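Local coordinates for protein CurJ (Moorea producens 3L, PDB 5TZ6) that probably catalyses vinylogous dehydration of a polyketide intermediate as a dehydratase domain in curacin biosynthesis, at residues A[74-79]-A[243-248]. The protein carries 1 engineered substitution. Numbering follows the deposited sequence.
Sequences EDILFP and FSIDKF
Ile76 and Ile245 lie side by side on one face of an antiparallel strand pair, where CD1 of Ile76 rests 3.8 Å from CB of Ile245. An extended chi2 (165°) carries CD1 of Ile76 on toward CB of Phe248. Ile55 of helix 51-65 covers this apolar cluster, as expected where a hot-dog sheet wraps its central helix. The backbones lock beneath it: Ile76 N donates to Ile245 O at 3.0 Å, in the carbonyl plane, and Ile245 N returns a bond to Ile76 O. Asp75 and Ile76 together face Ile245 in a G1 beta bulge, Asp75 taking positive phi. Its N bonds instead to Asp246 O at 3.1 Å, from above the carbonyl plane.

On the other face CD2 of Leu77 packs closely on CB of Ser244, at 3.5 Å, but the two ends of the pair are looser. Glu74 CG touches Lys247 CG at 3.9 Å as the two chains run alongside each other. Their charged ends, Glu74 OE2 and Lys247 NZ, remain 5.1 Å apart. A water bonds to Asp246 O and weakly to Glu74 OE2. Where the strands part at Phe78, a second water accepts from Phe78 N and sits over the centre of the Phe243 ring. The join between segments from the two hot-dog family regions thus rests on backbone bonds and buried aliphatic packing, with charge pairing across it probably contributing little.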
loop_
_atom_site.group_PDB
_atom_site.type_symbol
_atom_site.label_atom_id
_atom_site.label_comp_id
_atom_site.label_asym_id
_atom_site.label_seq_id
_atom_site.Cartn_x
_atom_site.Cartn_y
_atom_site.Cartn_z
ATOM N N GLU A 74 -12.320 21.177 -2.092
ATOM C CA GLU A 74 -13.421 21.987 -1.595
ATOM C C GLU A 74 -13.804 21.573 -0.182
ATOM O O GLU A 74 -13.586 20.432 0.236
ATOM C CB GLU A 74 -14.658 21.900 -2.503
ATOM C CG GLU A 74 -14.518 22.614 -3.825
ATOM C CD GLU A 74 -15.618 22.237 -4.794
ATOM O OE1 GLU A 74 -15.636 21.078 -5.258
ATOM O OE2 GLU A 74 -16.483 23.095 -5.074
ATOM N N ASP A 75 -14.385 22.526 0.543
ATOM C CA ASP A 75 -14.851 22.316 1.910
ATOM C C ASP A 75 -13.778 21.648 2.764
ATOM O O ASP A 75 -13.999 20.607 3.390
ATOM C CB ASP A 75 -16.145 21.507 1.906
ATOM C CG ASP A 75 -17.203 22.132 1.022
ATOM O OD1 ASP A 75 -17.261 23.380 0.959
ATOM O OD2 ASP A 75 -17.966 21.381 0.377
ATOM N N ILE A 76 -12.597 22.263 2.775
ATOM C CA ILE A 76 -11.460 21.761 3.537
ATOM C C ILE A 76 -11.611 22.146 5.002
ATOM O O ILE A 76 -11.886 23.308 5.326
ATOM C CB ILE A 76 -10.145 22.321 2.973
ATOM C CG1 ILE A 76 -10.033 22.038 1.473
ATOM C CG2 ILE A 76 -8.955 21.774 3.749
ATOM C CD1 ILE A 76 -8.956 22.850 0.792
ATOM N N LEU A 77 -11.382 21.184 5.894
ATOM C CA LEU A 77 -11.257 21.457 7.319
ATOM C C LEU A 77 -10.009 20.760 7.839
ATOM O O LEU A 77 -9.572 19.744 7.287
ATOM C CB LEU A 77 -12.495 20.989 8.095
ATOM C CG LEU A 77 -13.739 21.840 7.838
ATOM C CD1 LEU A 77 -15.007 21.190 8.408
ATOM C CD2 LEU A 77 -13.540 23.263 8.367
ATOM N N PHE A 78 -9.434 21.317 8.908
ATOM C CA PHE A 78 -8.234 20.783 9.551
ATOM C C PHE A 78 -8.581 20.409 10.989
ATOM O O PHE A 78 -8.346 21.195 11.918
ATOM C CB PHE A 78 -7.096 21.801 9.498
ATOM C CG PHE A 78 -6.762 22.260 8.103
ATOM C CD1 PHE A 78 -6.114 21.416 7.214
ATOM C CD2 PHE A 78 -7.092 23.536 7.682
ATOM C CE1 PHE A 78 -5.809 21.839 5.925
ATOM C CE2 PHE A 78 -6.785 23.965 6.400
ATOM C CZ PHE A 78 -6.139 23.116 5.519
ATOM N N PRO A 79 -9.159 19.228 11.213
ATOM C CA PRO A 79 -9.643 18.907 12.570
ATOM C C PRO A 79 -8.561 18.900 13.641
ATOM O O PRO A 79 -8.821 19.333 14.771
ATOM C CB PRO A 79 -10.277 17.520 12.400
ATOM C CG PRO A 79 -10.544 17.380 10.928
ATOM C CD PRO A 79 -9.472 18.171 10.236
ATOM N N PHE A 243 -8.149 27.724 9.072
ATOM C CA PHE A 243 -9.189 26.918 9.690
ATOM C C PHE A 243 -10.095 26.229 8.681
ATOM O O PHE A 243 -10.453 25.064 8.885
ATOM C CB PHE A 243 -10.011 27.810 10.625
ATOM C CG PHE A 243 -11.154 27.103 11.291
ATOM C CD1 PHE A 243 -12.405 27.052 10.689
ATOM C CD2 PHE A 243 -10.985 26.505 12.532
ATOM C CE1 PHE A 243 -13.464 26.405 11.304
ATOM C CE2 PHE A 243 -12.047 25.850 13.153
ATOM C CZ PHE A 243 -13.285 25.804 12.537
ATOM N N SER A 244 -10.475 26.909 7.600
ATOM C CA SER A 244 -11.325 26.279 6.599
ATOM C C SER A 244 -11.099 26.955 5.252
ATOM O O SER A 244 -10.672 28.107 5.183
ATOM C CB SER A 244 -12.802 26.356 6.993
ATOM O OG SER A 244 -13.255 27.700 7.007
ATOM N N ILE A 245 -11.406 26.229 4.177
ATOM C CA ILE A 245 -11.232 26.738 2.820
ATOM C C ILE A 245 -12.415 26.290 1.970
ATOM O O ILE A 245 -12.698 25.090 1.877
ATOM C CB ILE A 245 -9.913 26.253 2.197
ATOM C CG1 ILE A 245 -8.727 26.924 2.885
ATOM C CG2 ILE A 245 -9.889 26.547 0.713
ATOM C CD1 ILE A 245 -7.390 26.351 2.487
ATOM N N ASP A 246 -13.103 27.242 1.342
ATOM C CA ASP A 246 -14.218 26.868 0.477
ATOM C C ASP A 246 -13.727 26.165 -0.786
ATOM O O ASP A 246 -14.219 25.085 -1.127
ATOM C CB ASP A 246 -15.070 28.091 0.139
ATOM C CG ASP A 246 -15.762 28.669 1.362
ATOM O OD1 ASP A 246 -16.030 27.897 2.308
ATOM O OD2 ASP A 246 -16.036 29.890 1.381
ATOM N N LYS A 247 -12.752 26.745 -1.489
ATOM C CA LYS A 247 -12.241 26.069 -2.677
ATOM C C LYS A 247 -10.798 26.460 -2.973
ATOM O O LYS A 247 -10.476 27.644 -3.062
ATOM C CB LYS A 247 -13.119 26.375 -3.892
ATOM C CG LYS A 247 -12.647 25.701 -5.168
ATOM C CD LYS A 247 -13.705 25.773 -6.243
ATOM C CE LYS A 247 -13.977 27.213 -6.631
ATOM N NZ LYS A 247 -15.162 27.321 -7.523
ATOM N N PHE A 248 -9.947 25.458 -3.166
ATOM C CA PHE A 248 -8.560 25.640 -3.573
ATOM C C PHE A 248 -8.369 24.999 -4.944
ATOM O O PHE A 248 -8.548 23.789 -5.094
ATOM C CB PHE A 248 -7.618 25.006 -2.548
ATOM C CG PHE A 248 -6.160 25.251 -2.822
ATOM C CD1 PHE A 248 -5.528 24.647 -3.895
ATOM C CD2 PHE A 248 -5.415 26.063 -1.983
ATOM C CE1 PHE A 248 -4.189 24.870 -4.143
ATOM C CE2 PHE A 248 -4.071 26.287 -2.221
ATOM C CZ PHE A 248 -3.458 25.688 -3.306
HETATM O O HOH W 1 -16.953 25.234 -2.568
HETATM O O HOH W 2 -10.743 23.517 10.806
#